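Local coordinates for protein pseudopodium-enriched atypical kinase 1 (Homo sapiens, PDB 6BHC) that is a pseudokinase whose kinase fold dimerises in an unusual way and that probably acts as a signalling scaffold rather than an efficient tyrosine kinase, at residues S165-H169 against M289-P293; T282-Y287 against L328-L333. The protein carries 1 engineered substitution. All blocks are in the same frame, centred on the assembly; numbering follows the deposited sequence.

Interaction 1 (S165-H169 against M289-P293); sequences SLAQH and MLHLP
Leu-166 lies across one face of the His-291 imidazole, its CA 4.0 Å from the ring centroid in a CH-pi contact displaced toward the rim. Because its CG is anti to the backbone N (chi1 180°), the same residue also brings its branch CD1 to 3.8 Å from CG of His-291, so both main chain and side chain bear on the ring. The edge of that ring meets a second histidine: ND1 of His-169 and ND1 of His-291 are hydrogen-bonded at 3.0 Å, each nitrogen near the plane of the other's ring. The two imidazoles therefore pair rim to rim, their planes turned 41° apart, and neither stacks on the other. Each is tied at its far nitrogen as well, His-169 NE2 to Glu-177 OE2 and His-291 NE2 to Val-162 O, which fixes both ring rotations; the carboxylate would probably polarise the first ring. Ser-165 O approaches His-291 CE1 obliquely at 3.3 Å, while Leu-290 O sits near the plane of the His-169 ring, 3.6 Å from its CE1. The example illustrates how the first turn of a helix can be held by a chain of hydrogen bonds within largely buried surroundings. Helix 166-171 is thereby joined to the turn that follows helix 277-289, with Tyr-176 of helix 173-194 meeting both histidine rings and giving its hydroxyl hydrogen bond to Met-289 O.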
ATOM      1  N   SER A 165     -22.265 -26.657   8.697  1.00 39.53           N
ATOM      2  CA  SER A 165     -22.740 -25.365   8.213  1.00 34.66           C
ATOM      3  C   SER A 165     -24.141 -25.443   7.617  1.00 37.23           C
ATOM      4  O   SER A 165     -24.506 -24.596   6.795  1.00 43.43           O
ATOM      5  CB  SER A 165     -21.764 -24.790   7.185  1.00 35.27           C
ATOM      6  OG  SER A 165     -20.484 -24.577   7.754  1.00 50.60           O
ATOM      7  N   LEU A 166     -24.938 -26.438   8.009  1.00 35.89           N
ATOM      8  CA  LEU A 166     -26.291 -26.539   7.471  1.00 40.57           C
ATOM      9  C   LEU A 166     -27.171 -25.400   7.971  1.00 41.02           C
ATOM     10  O   LEU A 166     -27.925 -24.804   7.192  1.00 48.18           O
ATOM     11  CB  LEU A 166     -26.904 -27.893   7.830  1.00 33.35           C
ATOM     12  CG  LEU A 166     -28.335 -28.124   7.333  1.00 40.50           C
ATOM     13  CD1 LEU A 166     -28.417 -27.977   5.818  1.00 36.18           C
ATOM     14  CD2 LEU A 166     -28.842 -29.489   7.771  1.00 39.72           C
ATOM     15  N   ALA A 167     -27.084 -25.077   9.263  1.00 37.95           N
ATOM     16  CA  ALA A 167     -27.912 -24.008   9.812  1.00 35.18           C
ATOM     17  C   ALA A 167     -27.474 -22.642   9.296  1.00 35.84           C
ATOM     18  O   ALA A 167     -28.315 -21.770   9.046  1.00 38.77           O
ATOM     19  CB  ALA A 167     -27.874 -24.043  11.340  1.00 27.87           C
ATOM     20  N   GLN A 168     -26.165 -22.436   9.131  1.00 30.77           N
ATOM     21  CA  GLN A 168     -25.685 -21.157   8.617  1.00 35.54           C
ATOM     22  C   GLN A 168     -26.059 -20.959   7.155  1.00 32.50           C
ATOM     23  O   GLN A 168     -26.263 -19.820   6.718  1.00 31.03           O
ATOM     24  CB  GLN A 168     -24.171 -21.049   8.798  1.00 49.27           C
ATOM     25  CG  GLN A 168     -23.742 -20.712  10.218  1.00 69.38           C
ATOM     26  CD  GLN A 168     -24.197 -19.330  10.651  1.00 83.98           C
ATOM     27  OE1 GLN A 168     -23.979 -18.343   9.949  1.00 86.64           O
ATOM     28  NE2 GLN A 168     -24.841 -19.255  11.810  1.00 92.94           N
ATOM     29  N   HIS A 169     -26.148 -22.045   6.384  1.00 23.45           N
ATOM     30  CA  HIS A 169     -26.599 -21.927   5.003  1.00 23.16           C
ATOM     31  C   HIS A 169     -28.051 -21.469   4.944  1.00 29.86           C
ATOM     32  O   HIS A 169     -28.421 -20.664   4.082  1.00 38.12           O
ATOM     33  CB  HIS A 169     -26.418 -23.261   4.277  1.00 20.30           C
ATOM     34  CG  HIS A 169     -26.599 -23.173   2.793  1.00 27.98           C
ATOM     35  ND1 HIS A 169     -26.502 -24.270   1.966  1.00 24.78           N
ATOM     36  CD2 HIS A 169     -26.865 -22.117   1.987  1.00 24.70           C
ATOM     37  CE1 HIS A 169     -26.705 -23.897   0.715  1.00 30.34           C
ATOM     38  NE2 HIS A 169     -26.928 -22.595   0.700  1.00 32.81           N
ATOM     39  N   MET A 289     -21.400 -29.371  -1.636  1.00 20.36           N
ATOM     40  CA  MET A 289     -21.079 -28.195  -0.836  1.00 22.97           C
ATOM     41  C   MET A 289     -22.298 -27.317  -0.585  1.00 32.49           C
ATOM     42  O   MET A 289     -22.315 -26.566   0.397  1.00 31.95           O
ATOM     43  CB  MET A 289     -19.977 -27.380  -1.512  1.00 28.07           C
ATOM     44  CG  MET A 289     -18.640 -28.097  -1.563  1.00 42.39           C
ATOM     45  SD  MET A 289     -17.319 -27.071  -2.228  1.00 38.71           S
ATOM     46  CE  MET A 289     -17.195 -25.816  -0.955  1.00 42.52           C
ATOM     47  N   LEU A 290     -23.313 -27.391  -1.444  1.00 21.68           N
ATOM     48  CA  LEU A 290     -24.568 -26.688  -1.227  1.00 27.51           C
ATOM     49  C   LEU A 290     -25.581 -27.534  -0.463  1.00 26.16           C
ATOM     50  O   LEU A 290     -26.787 -27.276  -0.554  1.00 29.83           O
ATOM     51  CB  LEU A 290     -25.154 -26.233  -2.564  1.00 17.15           C
ATOM     52  CG  LEU A 290     -24.290 -25.218  -3.311  1.00 26.26           C
ATOM     53  CD1 LEU A 290     -24.917 -24.862  -4.647  1.00 25.27           C
ATOM     54  CD2 LEU A 290     -24.069 -23.971  -2.464  1.00 25.95           C
ATOM     55  N   HIS A 291     -25.112 -28.540   0.279  1.00 21.76           N
ATOM     56  CA  HIS A 291     -25.959 -29.398   1.108  1.00 25.53           C
ATOM     57  C   HIS A 291     -27.012 -30.128   0.282  1.00 24.49           C
ATOM     58  O   HIS A 291     -28.127 -30.376   0.745  1.00 27.73           O
ATOM     59  CB  HIS A 291     -26.609 -28.600   2.241  1.00 22.55           C
ATOM     60  CG  HIS A 291     -25.619 -27.998   3.189  1.00 26.12           C
ATOM     61  ND1 HIS A 291     -25.252 -26.671   3.139  1.00 26.21           N
ATOM     62  CD2 HIS A 291     -24.898 -28.549   4.194  1.00 25.59           C
ATOM     63  CE1 HIS A 291     -24.360 -26.426   4.082  1.00 21.63           C
ATOM     64  NE2 HIS A 291     -24.126 -27.550   4.736  1.00 27.66           N
ATOM     65  N   LEU A 292     -26.661 -30.483  -0.945  1.00 26.36           N
ATOM     66  CA  LEU A 292     -27.499 -31.301  -1.799  1.00 35.98           C
ATOM     67  C   LEU A 292     -26.838 -32.655  -2.030  1.00 33.47           C
ATOM     68  O   LEU A 292     -25.609 -32.764  -1.978  1.00 40.55           O
ATOM     69  CB  LEU A 292     -27.748 -30.619  -3.149  1.00 35.10           C
ATOM     70  CG  LEU A 292     -28.331 -29.206  -3.092  1.00 31.62           C
ATOM     71  CD1 LEU A 292     -28.373 -28.591  -4.482  1.00 34.46           C
ATOM     72  CD2 LEU A 292     -29.716 -29.228  -2.466  1.00 26.35           C
ATOM     73  N   PRO A 293     -27.613 -33.705  -2.275  1.00 38.46           N
ATOM     74  CA  PRO A 293     -27.003 -35.009  -2.549  1.00 38.67           C
ATOM     75  C   PRO A 293     -26.299 -35.019  -3.896  1.00 33.36           C
ATOM     76  O   PRO A 293     -26.488 -34.140  -4.740  1.00 27.51           O
ATOM     77  CB  PRO A 293     -28.196 -35.972  -2.538  1.00 41.43           C
ATOM     78  CG  PRO A 293     -29.368 -35.118  -2.876  1.00 45.24           C
ATOM     79  CD  PRO A 293     -29.084 -33.770  -2.276  1.00 44.88           C
TER

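Interaction 2 (T282-Y287 against L328-L333); sequences TGILIY and LASCLL
Gly-283 brings two helices of the alpha-helical kinase C-lobe close together, helix 277-289 (the F helix of the kinase fold) and helix 322-332. Its CA stands 4.5 Å from CA of Ala-329, and the axes of the two short segments approach to 8.3 Å, with 149° between their directions, so that they run roughly antiparallel. A side chain at Gly-283 would run into Leu-332 and Leu-333, which fill that side instead: Leu-332 CB rests 3.8 Å from Gly-283 CA. Leu-333 spreads its two branches over the glycine backbone; its side chain crosses that of Ile-284 at about a right angle, with Leu-333 CD2 4.0 Å from Ile-284 CG1, while CD1 reaches CE1 of Tyr-287. Were Leu-333 replaced by an alanine, both methyl branches would be gone, which is likely to open a gap beside Gly-283 and leave Ile-284 and the Tyr-287 ring without this apolar neighbour. On the other flank Ile-286 has CG1 anti to its carbonyl carbon (chi1 -66°), which carries CD1 in among Leu-328, Ala-329 and Leu-332, with Leu-328 CD2 3.7 Å away. Outside this first shell, helix 343-354 backs Leu-328, Leu-184 of helix 173-194 touches Ile-286, and Phe-296 contacts both Ile-284 and Leu-333. The tyrosine is held from its polar end, where OH hydrogen-bonds to Pro-313 O and Gln-326 NE2; this anchors a ring whose CE1 lies 3.7 Å from CB of Ala-329.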
ATOM      1  N   THR A 282     -15.739 -32.224  -9.989  1.00 28.48           N
ATOM      2  CA  THR A 282     -15.947 -30.909  -9.394  1.00 20.97           C
ATOM      3  C   THR A 282     -17.407 -30.482  -9.484  1.00 21.87           C
ATOM      4  O   THR A 282     -17.912 -29.802  -8.582  1.00 24.99           O
ATOM      5  CB  THR A 282     -15.040 -29.880 -10.072  1.00 22.75           C
ATOM      6  OG1 THR A 282     -13.671 -30.279  -9.923  1.00 28.74           O
ATOM      7  CG2 THR A 282     -15.223 -28.503  -9.453  1.00 17.15           C
ATOM      8  N   GLY A 283     -18.105 -30.881 -10.551  1.00 19.98           N
ATOM      9  CA  GLY A 283     -19.519 -30.568 -10.658  1.00 18.25           C
ATOM     10  C   GLY A 283     -20.355 -31.254  -9.598  1.00 21.49           C
ATOM     11  O   GLY A 283     -21.343 -30.690  -9.117  1.00 23.34           O
ATOM     12  N   ILE A 284     -19.978 -32.476  -9.219  1.00 19.57           N
ATOM     13  CA  ILE A 284     -20.659 -33.160  -8.125  1.00 20.17           C
ATOM     14  C   ILE A 284     -20.399 -32.446  -6.805  1.00 27.13           C
ATOM     15  O   ILE A 284     -21.292 -32.336  -5.956  1.00 40.35           O
ATOM     16  CB  ILE A 284     -20.220 -34.635  -8.067  1.00 26.80           C
ATOM     17  CG1 ILE A 284     -20.663 -35.374  -9.331  1.00 22.84           C
ATOM     18  CG2 ILE A 284     -20.770 -35.319  -6.823  1.00 26.07           C
ATOM     19  CD1 ILE A 284     -20.304 -36.841  -9.335  1.00 29.65           C
ATOM     20  N   LEU A 285     -19.177 -31.941  -6.615  1.00 27.92           N
ATOM     21  CA  LEU A 285     -18.840 -31.266  -5.365  1.00 25.84           C
ATOM     22  C   LEU A 285     -19.667 -30.005  -5.162  1.00 31.37           C
ATOM     23  O   LEU A 285     -19.950 -29.630  -4.019  1.00 32.90           O
ATOM     24  CB  LEU A 285     -17.351 -30.926  -5.333  1.00 22.54           C
ATOM     25  CG  LEU A 285     -16.376 -32.103  -5.339  1.00 26.51           C
ATOM     26  CD1 LEU A 285     -14.949 -31.596  -5.212  1.00 22.13           C
ATOM     27  CD2 LEU A 285     -16.704 -33.083  -4.225  1.00 29.90           C
ATOM     28  N   ILE A 286     -20.059 -29.336  -6.250  1.00 23.59           N
ATOM     29  CA  ILE A 286     -20.862 -28.123  -6.125  1.00 20.10           C
ATOM     30  C   ILE A 286     -22.191 -28.431  -5.454  1.00 22.25           C
ATOM     31  O   ILE A 286     -22.641 -27.699  -4.564  1.00 31.65           O
ATOM     32  CB  ILE A 286     -21.063 -27.468  -7.503  1.00 20.59           C
ATOM     33  CG1 ILE A 286     -19.731 -26.952  -8.047  1.00 16.48           C
ATOM     34  CG2 ILE A 286     -22.084 -26.342  -7.415  1.00 17.79           C
ATOM     35  CD1 ILE A 286     -19.854 -26.235  -9.371  1.00 20.60           C
ATOM     36  N   TYR A 287     -22.839 -29.523  -5.864  1.00 18.77           N
ATOM     37  CA  TYR A 287     -24.085 -29.928  -5.222  1.00 19.06           C
ATOM     38  C   TYR A 287     -23.865 -30.274  -3.755  1.00 22.34           C
ATOM     39  O   TYR A 287     -24.648 -29.866  -2.890  1.00 24.64           O
ATOM     40  CB  TYR A 287     -24.691 -31.117  -5.967  1.00 19.49           C
ATOM     41  CG  TYR A 287     -25.462 -30.751  -7.216  1.00 26.95           C
ATOM     42  CD1 TYR A 287     -24.807 -30.475  -8.413  1.00 25.74           C
ATOM     43  CD2 TYR A 287     -26.850 -30.696  -7.202  1.00 27.61           C
ATOM     44  CE1 TYR A 287     -25.516 -30.148  -9.557  1.00 24.48           C
ATOM     45  CE2 TYR A 287     -27.566 -30.371  -8.339  1.00 28.33           C
ATOM     46  CZ  TYR A 287     -26.896 -30.098  -9.511  1.00 28.47           C
ATOM     47  OH  TYR A 287     -27.614 -29.775 -10.638  1.00 31.73           O
ATOM     48  N   LEU A 328     -22.578 -23.389 -13.601  1.00 23.25           N
ATOM     49  CA  LEU A 328     -21.234 -23.954 -13.566  1.00 18.35           C
ATOM     50  C   LEU A 328     -21.275 -25.469 -13.418  1.00 22.71           C
ATOM     51  O   LEU A 328     -20.516 -26.186 -14.079  1.00 25.43           O
ATOM     52  CB  LEU A 328     -20.434 -23.325 -12.425  1.00 23.25           C
ATOM     53  CG  LEU A 328     -19.028 -23.885 -12.215  1.00 30.27           C
ATOM     54  CD1 LEU A 328     -18.197 -23.685 -13.469  1.00 25.63           C
ATOM     55  CD2 LEU A 328     -18.362 -23.238 -11.011  1.00 29.01           C
ATOM     56  N   ALA A 329     -22.158 -25.975 -12.553  1.00 18.71           N
ATOM     57  CA  ALA A 329     -22.272 -27.418 -12.370  1.00 25.03           C
ATOM     58  C   ALA A 329     -22.790 -28.098 -13.632  1.00 24.95           C
ATOM     59  O   ALA A 329     -22.287 -29.158 -14.022  1.00 23.44           O
ATOM     60  CB  ALA A 329     -23.183 -27.725 -11.182  1.00 22.10           C
ATOM     61  N   SER A 330     -23.791 -27.502 -14.285  1.00 23.62           N
ATOM     62  CA  SER A 330     -24.333 -28.089 -15.507  1.00 23.29           C
ATOM     63  C   SER A 330     -23.265 -28.204 -16.586  1.00 21.08           C
ATOM     64  O   SER A 330     -23.238 -29.182 -17.342  1.00 28.50           O
ATOM     65  CB  SER A 330     -25.514 -27.257 -16.009  1.00 29.63           C
ATOM     66  OG  SER A 330     -26.505 -27.122 -15.005  1.00 45.97           O
ATOM     67  N   CYS A 331     -22.374 -27.213 -16.674  1.00 20.35           N
ATOM     68  CA  CYS A 331     -21.297 -27.273 -17.656  1.00 28.72           C
ATOM     69  C   CYS A 331     -20.262 -28.324 -17.279  1.00 31.07           C
ATOM     70  O   CYS A 331     -19.741 -29.031 -18.150  1.00 29.42           O
ATOM     71  CB  CYS A 331     -20.638 -25.902 -17.798  1.00 33.19           C
ATOM     72  SG  CYS A 331     -21.712 -24.622 -18.485  1.00 37.51           S
ATOM     73  N   LEU A 332     -19.946 -28.436 -15.986  1.00 21.75           N
ATOM     74  CA  LEU A 332     -18.996 -29.442 -15.532  1.00 29.69           C
ATOM     75  C   LEU A 332     -19.563 -30.853 -15.615  1.00 26.74           C
ATOM     76  O   LEU A 332     -18.791 -31.812 -15.719  1.00 24.44           O
ATOM     77  CB  LEU A 332     -18.557 -29.143 -14.097  1.00 23.08           C
ATOM     78  CG  LEU A 332     -17.714 -27.885 -13.875  1.00 23.60           C
ATOM     79  CD1 LEU A 332     -17.572 -27.590 -12.388  1.00 17.15           C
ATOM     80  CD2 LEU A 332     -16.346 -28.033 -14.524  1.00 19.02           C
ATOM     81  N   LEU A 333     -20.886 -31.004 -15.568  1.00 24.00           N
ATOM     82  CA  LEU A 333     -21.527 -32.310 -15.609  1.00 25.29           C
ATOM     83  C   LEU A 333     -22.038 -32.667 -16.997  1.00 26.68           C
ATOM     84  O   LEU A 333     -22.870 -33.570 -17.130  1.00 37.92           O
ATOM     85  CB  LEU A 333     -22.670 -32.371 -14.595  1.00 34.22           C
ATOM     86  CG  LEU A 333     -22.250 -32.295 -13.128  1.00 33.69           C
ATOM     87  CD1 LEU A 333     -23.469 -32.333 -12.224  1.00 31.73           C
ATOM     88  CD2 LEU A 333     -21.288 -33.426 -12.791  1.00 24.79           C
TER

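Both contacts draw on helix 277-289 and illustrate how chemistry changes along one element of the kinase C-lobe. Interaction 2 uses the body of the helix, where every touching residue is buried and the cohesion is apolar; interaction 1 uses the turn just beyond its end, mostly buried but with Leu-166 exposed, and relies on paired histidines. The centres of interactions 1 and 2 are about 16 Å apart. A Schellman motif couples them: Leu-292 N probably hydrogen-bonds to Tyr-287 O, 2.9 Å away, and His-291 takes the positive phi that ends the helix. Helix 173-194 touches both sites, through Tyr-176 at the histidine pair and Leu-184 at Ile-286.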